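Local coordinates for argonaute protein (Marinitoga piezophila, PDB 5I4A) that cleaves single-stranded DNA as an endonuclease directed by short guide RNAs with a 5'-hydroxyl end, and may defend the cell against mobile genetic elements, at residues 22-27 against 68-73; 37-42 against 61-66; 268-273 against 433-438. One frame throughout, in Å; residues are numbered along the deposited sequence.

Contact 1 of 3, residues 22-27 against 68-73; sequences FYNPDM and FQYKVE
Residues 68-73 leave a short 3-10 turn and meet the end of strand 16-22 and the loop after it. Phe68 and Gln69 are the end of that turn. Phe68 O accepts a hydrogen bond from Lys71 N, which closes the turn just before the chain straightens. Gln69 lays its CG over the centre of one face of the Tyr70 ring. Tyr70 has the largest share of the contact. Its chi1 of -57° sets CG beside its own backbone N, and the ring runs alongside the Asn24 side chain. The Asn24 amide lies on the face opposite Gln69, nearly flat on the ring, with the two planes 17° apart. Asn24 ND2 sits toward the rim, 3.3 Å from Tyr70 CZ, and Asn24 CB makes a CH-pi contact over the same face. The ring is thus held between two side chains. Asn24 OD1 is turned to its own loop and accepts a hydrogen bond from Asp26 N at 2.9 Å, an Asx turn that would help keep the amide in place. Phe32 of helix 29-40 meets the Tyr70 ring edge-to-face. The backbone of Tyr70 adds the one hydrogen bond between the segments. Tyr23 N donates to Tyr70 O at 2.8 Å, in the plane of the carbonyl. Phe22 CA also approaches Tyr70 O, at 3.2 Å, as a CA-H...O contact. Next comes Lys71, an antiparallel non-hydrogen-bonded partner of Phe22, whose ring crosses it obliquely. Phe22 CD2 is 3.6 Å from Lys71 CA. The Lys71 amine forms a salt bridge with Glu75. Val72 ends the contact, its CG2 branch 3.7 Å from Tyr23 CB. This is a short beta bridge beside an Asx turn, where the chain returns before strand 74-79 of the N-terminal domain sheet.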
# COMPACT_ATOMS: atom_id res chain seq x y z
N PHE A 22 25.32 -16.12 29.89
CA PHE A 22 26.52 -15.50 30.43
C PHE A 22 26.17 -14.81 31.74
O PHE A 22 25.04 -14.35 31.92
CB PHE A 22 27.13 -14.49 29.44
CG PHE A 22 27.45 -15.08 28.10
CD1 PHE A 22 26.48 -15.14 27.11
CD2 PHE A 22 28.71 -15.57 27.82
CE1 PHE A 22 26.76 -15.68 25.87
CE2 PHE A 22 29.00 -16.11 26.58
CZ PHE A 22 28.03 -16.17 25.61
N TYR A 23 27.14 -14.74 32.65
CA TYR A 23 26.94 -14.06 33.92
C TYR A 23 28.15 -13.20 34.25
O TYR A 23 29.29 -13.67 34.15
CB TYR A 23 26.68 -15.05 35.06
CG TYR A 23 26.53 -14.35 36.39
CD1 TYR A 23 25.36 -13.68 36.71
CD2 TYR A 23 27.57 -14.32 37.30
CE1 TYR A 23 25.22 -13.02 37.91
CE2 TYR A 23 27.45 -13.67 38.51
CZ TYR A 23 26.27 -13.02 38.81
OH TYR A 23 26.13 -12.36 40.01
N ASN A 24 27.89 -11.96 34.66
CA ASN A 24 28.94 -11.01 35.02
C ASN A 24 28.60 -10.43 36.39
O ASN A 24 27.58 -9.72 36.52
CB ASN A 24 29.07 -9.91 33.97
CG ASN A 24 30.29 -9.03 34.18
OD1 ASN A 24 30.76 -8.84 35.30
ND2 ASN A 24 30.81 -8.47 33.09
N PRO A 25 29.41 -10.67 37.42
CA PRO A 25 29.10 -10.12 38.75
C PRO A 25 29.44 -8.65 38.90
O PRO A 25 28.84 -7.99 39.76
CB PRO A 25 29.97 -10.97 39.69
CG PRO A 25 31.14 -11.35 38.84
CD PRO A 25 30.61 -11.54 37.44
N ASP A 26 30.36 -8.11 38.10
CA ASP A 26 30.80 -6.73 38.25
C ASP A 26 29.88 -5.72 37.59
O ASP A 26 30.11 -4.51 37.74
CB ASP A 26 32.21 -6.57 37.68
CG ASP A 26 33.20 -7.57 38.25
OD1 ASP A 26 33.28 -7.68 39.49
OD2 ASP A 26 33.88 -8.24 37.45
N MET A 27 28.86 -6.17 36.87
CA MET A 27 28.08 -5.29 36.01
C MET A 27 26.61 -5.65 36.10
O MET A 27 26.25 -6.81 36.28
CB MET A 27 28.57 -5.38 34.56
CG MET A 27 28.00 -4.35 33.62
SD MET A 27 28.83 -4.42 32.02
CE MET A 27 30.54 -4.43 32.53
N PHE A 68 34.28 -15.73 27.10
CA PHE A 68 34.08 -17.07 27.64
C PHE A 68 34.27 -17.11 29.15
O PHE A 68 33.79 -18.05 29.79
CB PHE A 68 35.01 -18.08 26.95
CG PHE A 68 36.46 -17.69 26.93
CD1 PHE A 68 37.23 -17.73 28.09
CD2 PHE A 68 37.08 -17.31 25.75
CE1 PHE A 68 38.57 -17.38 28.07
CE2 PHE A 68 38.42 -16.95 25.73
CZ PHE A 68 39.16 -16.99 26.89
N GLN A 69 34.95 -16.12 29.73
CA GLN A 69 35.11 -16.07 31.17
C GLN A 69 33.79 -15.83 31.90
O GLN A 69 33.71 -16.08 33.10
CB GLN A 69 36.11 -14.97 31.56
CG GLN A 69 35.52 -13.57 31.56
CD GLN A 69 36.55 -12.50 31.83
OE1 GLN A 69 36.94 -12.27 32.98
NE2 GLN A 69 37.00 -11.83 30.78
N TYR A 70 32.77 -15.35 31.19
CA TYR A 70 31.45 -15.17 31.77
C TYR A 70 30.46 -16.24 31.33
O TYR A 70 29.31 -16.22 31.77
CB TYR A 70 30.90 -13.79 31.40
CG TYR A 70 31.78 -12.64 31.84
CD1 TYR A 70 32.06 -12.42 33.18
CD2 TYR A 70 32.33 -11.77 30.90
CE1 TYR A 70 32.86 -11.38 33.58
CE2 TYR A 70 33.13 -10.72 31.30
CZ TYR A 70 33.40 -10.53 32.64
OH TYR A 70 34.20 -9.48 33.03
N LYS A 71 30.88 -17.17 30.48
CA LYS A 71 29.96 -18.17 29.95
C LYS A 71 29.44 -19.08 31.06
O LYS A 71 30.19 -19.51 31.94
CB LYS A 71 30.64 -19.02 28.87
CG LYS A 71 29.70 -20.07 28.28
CD LYS A 71 30.24 -20.69 27.01
CE LYS A 71 29.11 -21.24 26.15
NZ LYS A 71 28.22 -22.18 26.91
N VAL A 72 28.15 -19.36 31.00
CA VAL A 72 27.46 -20.18 31.99
C VAL A 72 27.16 -21.54 31.38
O VAL A 72 26.97 -21.68 30.17
CB VAL A 72 26.18 -19.46 32.47
CG1 VAL A 72 25.13 -20.42 33.01
CG2 VAL A 72 26.53 -18.42 33.54
N GLU A 73 27.16 -22.57 32.24
CA GLU A 73 26.90 -23.94 31.80
C GLU A 73 25.61 -24.07 31.01
O GLU A 73 25.53 -24.87 30.07
CB GLU A 73 26.87 -24.87 33.02
CG GLU A 73 26.28 -26.25 32.78
CD GLU A 73 25.23 -26.63 33.81
OE1 GLU A 73 24.03 -26.67 33.45
OE2 GLU A 73 25.60 -26.86 34.98

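Contact 2 of 3, residues 37-42 against 61-66; sequences SRVNNF and QITPKN
The last turn of helix 29-40 faces an extended loop, residues 61-64. Val39 points toward the loop. Its CG2 branch takes the crowded position between backbone N and carbonyl carbon, and touches Thr63 O at 3.3 Å. Val39 CB also packs on the methyl of Thr63. Asn40, where the helix ends, makes the polar link. With chi1 at -73° its CG lies beside its own backbone N, and the amide reaches across to the backbone of Thr63. Thr63 N donates to Asn40 OD1 at 2.8 Å, on a lone pair and nearly straight at 167°. Asn40 ND2 donates to Thr63 O at 2.7 Å, a more bent bond tilted out of the amide plane. A water donates to both Asn40 OD1 and Gln61 O, so OD1 takes two hydrogen bonds. Asn40 ND2 has a second acceptor too, Leu36 O in the helix. One buried amide therefore reads both the N-H and the C=O of a single residue, Thr63. These paired bonds fix the rotation of the amide and hold the loop against the helix end.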
# COMPACT_ATOMS: atom_id res chain seq x y z
N SER A 37 25.65 -6.53 22.98
CA SER A 37 24.91 -6.28 21.75
C SER A 37 25.68 -5.34 20.83
O SER A 37 25.75 -5.56 19.61
CB SER A 37 23.54 -5.69 22.07
OG SER A 37 22.86 -6.46 23.06
N ARG A 38 26.29 -4.30 21.40
CA ARG A 38 26.96 -3.28 20.59
C ARG A 38 28.15 -3.86 19.84
O ARG A 38 28.35 -3.57 18.66
CB ARG A 38 27.40 -2.12 21.49
CG ARG A 38 27.70 -0.83 20.76
CD ARG A 38 28.33 0.18 21.70
NE ARG A 38 29.79 0.07 21.70
CZ ARG A 38 30.49 -0.72 22.50
NH1 ARG A 38 29.87 -1.49 23.39
NH2 ARG A 38 31.80 -0.75 22.41
N VAL A 39 28.96 -4.68 20.52
CA VAL A 39 30.19 -5.18 19.90
C VAL A 39 29.93 -6.37 18.98
O VAL A 39 30.78 -6.66 18.12
CB VAL A 39 31.22 -5.56 20.97
CG1 VAL A 39 31.61 -4.34 21.79
CG2 VAL A 39 30.67 -6.65 21.87
N ASN A 40 28.81 -7.06 19.12
CA ASN A 40 28.49 -8.19 18.27
C ASN A 40 27.47 -7.86 17.18
O ASN A 40 27.16 -8.73 16.36
CB ASN A 40 27.96 -9.36 19.11
CG ASN A 40 29.05 -10.04 19.92
OD1 ASN A 40 29.70 -10.98 19.44
ND2 ASN A 40 29.26 -9.57 21.14
N ASN A 41 26.95 -6.63 17.16
CA ASN A 41 25.90 -6.23 16.22
C ASN A 41 24.71 -7.19 16.29
O ASN A 41 24.09 -7.52 15.28
CB ASN A 41 26.44 -6.14 14.79
CG ASN A 41 27.25 -4.88 14.55
OD1 ASN A 41 26.89 -3.80 15.00
ND2 ASN A 41 28.37 -5.02 13.84
N PHE A 42 24.40 -7.64 17.50
CA PHE A 42 23.41 -8.69 17.70
C PHE A 42 22.87 -8.55 19.11
O PHE A 42 23.63 -8.64 20.07
CB PHE A 42 24.03 -10.07 17.49
CG PHE A 42 23.03 -11.18 17.36
CD1 PHE A 42 22.35 -11.65 18.47
CD2 PHE A 42 22.77 -11.76 16.12
CE1 PHE A 42 21.44 -12.67 18.35
CE2 PHE A 42 21.86 -12.78 16.00
CZ PHE A 42 21.19 -13.24 17.12
N GLN A 61 31.22 -16.71 16.58
CA GLN A 61 32.30 -16.27 17.45
C GLN A 61 31.90 -14.96 18.11
O GLN A 61 31.79 -13.92 17.45
CB GLN A 61 33.60 -16.13 16.65
CG GLN A 61 34.04 -17.40 15.95
CD GLN A 61 34.66 -18.42 16.90
OE1 GLN A 61 33.95 -19.17 17.57
NE2 GLN A 61 35.99 -18.44 16.96
N ILE A 62 31.70 -15.00 19.43
CA ILE A 62 31.23 -13.83 20.17
C ILE A 62 32.42 -12.94 20.53
O ILE A 62 33.53 -13.41 20.81
CB ILE A 62 30.44 -14.28 21.42
CG1 ILE A 62 29.22 -15.09 21.00
CG2 ILE A 62 30.01 -13.08 22.26
CD1 ILE A 62 28.40 -15.62 22.16
N THR A 63 32.17 -11.64 20.52
CA THR A 63 33.16 -10.62 20.87
C THR A 63 32.76 -9.97 22.20
O THR A 63 31.57 -9.74 22.43
CB THR A 63 33.25 -9.56 19.73
OG1 THR A 63 33.85 -10.15 18.57
CG2 THR A 63 34.04 -8.33 20.14
N PRO A 64 33.73 -9.67 23.08
CA PRO A 64 35.18 -9.89 22.95
C PRO A 64 35.59 -11.36 23.08
O PRO A 64 34.77 -12.20 23.46
CB PRO A 64 35.76 -9.07 24.10
CG PRO A 64 34.67 -9.02 25.11
CD PRO A 64 33.40 -8.96 24.33
N LYS A 65 36.85 -11.64 22.75
CA LYS A 65 37.34 -13.01 22.82
C LYS A 65 37.20 -13.57 24.23
O LYS A 65 36.66 -14.67 24.42
CB LYS A 65 38.80 -13.06 22.37
CG LYS A 65 39.35 -14.47 22.22
CD LYS A 65 40.79 -14.54 22.68
CE LYS A 65 41.73 -14.88 21.54
NZ LYS A 65 43.03 -14.16 21.68
N ASN A 66 37.65 -12.83 25.25
CA ASN A 66 37.63 -13.39 26.60
C ASN A 66 36.22 -13.47 27.20
O ASN A 66 36.12 -13.75 28.40
CB ASN A 66 38.55 -12.59 27.53
CG ASN A 66 38.10 -11.13 27.74
OD1 ASN A 66 36.93 -10.79 27.64
ND2 ASN A 66 39.06 -10.28 28.07
O HOH W 1 30.43 -11.47 17.08

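Contact 3 of 3, residues 268-273 against 433-438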
# COMPACT_ATOMS: atom_id res chain seq x y z
N ASN A 268 -6.35 -13.62 -18.11
CA ASN A 268 -6.93 -12.82 -19.18
C ASN A 268 -8.22 -12.18 -18.65
O ASN A 268 -9.18 -12.89 -18.33
CB ASN A 268 -7.21 -13.70 -20.40
CG ASN A 268 -7.35 -12.91 -21.68
OD1 ASN A 268 -6.36 -12.43 -22.24
ND2 ASN A 268 -8.58 -12.78 -22.16
N VAL A 269 -8.23 -10.85 -18.57
CA VAL A 269 -9.37 -10.10 -18.04
C VAL A 269 -10.09 -9.43 -19.20
O VAL A 269 -9.53 -8.55 -19.86
CB VAL A 269 -8.93 -9.07 -16.99
CG1 VAL A 269 -10.14 -8.37 -16.39
CG2 VAL A 269 -8.10 -9.74 -15.89
N ILE A 270 -11.33 -9.83 -19.43
CA ILE A 270 -12.17 -9.27 -20.49
C ILE A 270 -13.29 -8.48 -19.84
O ILE A 270 -13.99 -8.98 -18.95
CB ILE A 270 -12.74 -10.37 -21.40
CG1 ILE A 270 -11.61 -11.19 -22.03
CG2 ILE A 270 -13.62 -9.76 -22.48
CD1 ILE A 270 -10.80 -10.43 -23.06
N TYR A 271 -13.46 -7.23 -20.28
CA TYR A 271 -14.54 -6.38 -19.80
C TYR A 271 -15.76 -6.52 -20.71
O TYR A 271 -15.63 -6.52 -21.93
CB TYR A 271 -14.09 -4.92 -19.76
CG TYR A 271 -12.92 -4.63 -18.84
CD1 TYR A 271 -11.61 -4.85 -19.24
CD2 TYR A 271 -13.13 -4.11 -17.56
CE1 TYR A 271 -10.55 -4.58 -18.41
CE2 TYR A 271 -12.07 -3.84 -16.72
CZ TYR A 271 -10.78 -4.07 -17.14
OH TYR A 271 -9.73 -3.80 -16.31
N LYS A 272 -16.93 -6.65 -20.09
CA LYS A 272 -18.20 -6.71 -20.81
C LYS A 272 -18.89 -5.35 -20.73
O LYS A 272 -19.32 -4.94 -19.65
CB LYS A 272 -19.11 -7.80 -20.25
CG LYS A 272 -18.88 -9.19 -20.83
CD LYS A 272 -19.93 -10.18 -20.32
CE LYS A 272 -21.10 -10.32 -21.28
NZ LYS A 272 -21.76 -9.02 -21.60
N PHE A 273 -18.99 -4.67 -21.86
CA PHE A 273 -19.73 -3.42 -21.97
C PHE A 273 -21.11 -3.71 -22.56
O PHE A 273 -21.53 -4.86 -22.67
CB PHE A 273 -18.91 -2.42 -22.79
CG PHE A 273 -17.51 -2.22 -22.28
CD1 PHE A 273 -17.29 -1.58 -21.06
CD2 PHE A 273 -16.42 -2.67 -23.00
CE1 PHE A 273 -16.00 -1.41 -20.58
CE2 PHE A 273 -15.13 -2.49 -22.53
CZ PHE A 273 -14.92 -1.86 -21.32
N ILE A 433 -19.17 -5.31 -16.37
CA ILE A 433 -19.00 -6.47 -15.50
C ILE A 433 -17.90 -7.33 -16.10
O ILE A 433 -17.68 -7.33 -17.32
CB ILE A 433 -20.30 -7.28 -15.30
CG1 ILE A 433 -20.71 -7.98 -16.60
CG2 ILE A 433 -21.41 -6.38 -14.79
CD1 ILE A 433 -21.96 -8.83 -16.46
N LEU A 434 -17.19 -8.05 -15.24
CA LEU A 434 -16.12 -8.93 -15.71
C LEU A 434 -16.73 -10.21 -16.26
O LEU A 434 -17.62 -10.80 -15.65
CB LEU A 434 -15.14 -9.23 -14.58
CG LEU A 434 -14.38 -8.04 -14.01
CD1 LEU A 434 -13.24 -8.51 -13.13
CD2 LEU A 434 -13.87 -7.13 -15.12
N LYS A 435 -16.24 -10.63 -17.43
CA LYS A 435 -16.77 -11.83 -18.07
C LYS A 435 -16.65 -13.04 -17.15
O LYS A 435 -17.58 -13.85 -17.05
CB LYS A 435 -16.04 -12.08 -19.39
CG LYS A 435 -16.83 -12.88 -20.40
CD LYS A 435 -16.02 -13.14 -21.66
CE LYS A 435 -16.88 -13.76 -22.74
NZ LYS A 435 -17.76 -14.83 -22.17
N LYS A 436 -15.52 -13.17 -16.46
CA LYS A 436 -15.29 -14.30 -15.57
C LYS A 436 -15.96 -14.14 -14.21
O LYS A 436 -16.03 -15.12 -13.46
CB LYS A 436 -13.79 -14.52 -15.39
CG LYS A 436 -13.08 -14.96 -16.66
CD LYS A 436 -11.59 -15.14 -16.46
CE LYS A 436 -10.96 -15.86 -17.65
NZ LYS A 436 -9.49 -16.02 -17.51
N MET A 437 -16.43 -12.95 -13.87
CA MET A 437 -17.14 -12.73 -12.62
C MET A 437 -18.66 -12.82 -12.76
O MET A 437 -19.36 -12.74 -11.75
CB MET A 437 -16.78 -11.36 -12.03
CG MET A 437 -15.34 -11.25 -11.55
SD MET A 437 -14.98 -12.37 -10.18
CE MET A 437 -15.99 -11.66 -8.88
N GLU A 438 -19.17 -12.99 -13.98
CA GLU A 438 -20.62 -12.93 -14.19
C GLU A 438 -21.36 -14.02 -13.42
O GLU A 438 -22.53 -13.85 -13.09
CB GLU A 438 -20.92 -13.02 -15.69
CG GLU A 438 -22.39 -12.82 -16.05
CD GLU A 438 -22.59 -12.40 -17.50
OE1 GLU A 438 -21.58 -12.23 -18.21
OE2 GLU A 438 -23.75 -12.24 -17.92
O HOH W 2 -13.27 -11.36 -17.06
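The tight side of this contact is the one that carries Tyr271 and Leu434, an antiparallel non-hydrogen-bonded pair. The two side chains run side by side. Leu434 CD2 lies 4.0 Å from Tyr271 CD2 and also meets Val269 CG1. Helix 595-605 packs on this face through Tyr603 and Leu604. Tyr271 OH is hydrogen-bonded to His610 and Arg607. Backbone bonds join the strands. Lys272 N donates to Ile433 O at 2.9 Å, nearly along the C=O axis. Lys435 N donates to Ile270 O at 3.2 Å, almost straight. A water beside it donates to Ile270 O and accepts from Lys436 N. The bond from Ile433 N to Lys272 O is weak.

The other face packs near the backbone, where Lys272 CB rests on Ile433 CG1, and loosens outwards. Lys272 CD comes 3.4 Å from Glu438 OE1 and 4.1 Å from Lys435 CG. The rest of the exposed Lys435 side chain leads away. At the far end the extended Lys436 reaches Asn268 O in a weak bond. Backbone bonds and apolar contacts thus join linker L2 to the PIWI domain. The Lys272-Glu438 attraction is probably weak, since NZ and OE1 stay 4.7 Å apart.

Overall arrangement
From the N terminus, the chain opens contact 1 at residues 22-27, just after strand 16-22. It then runs through helix 29-40, whose end opens contact 2. Strands 45-46 and 51-56 follow before residues 61-66 close contact 2. Residues 68-73 close contact 1 soon after, so contact 2 is nested inside the loop of contact 1. The two touch where Phe22 CZ packs on Ile62 CD1 at 3.5 Å. Contact 2 joins the helix end to loop 61-64, and contact 1 joins strand 16-22 to strand 71-72. Contact 3 follows in series, about 68 Å from contact 1 between centres. Residues 268-273 open it in linker L2, and 433-438 close a long loop containing the Mid domain.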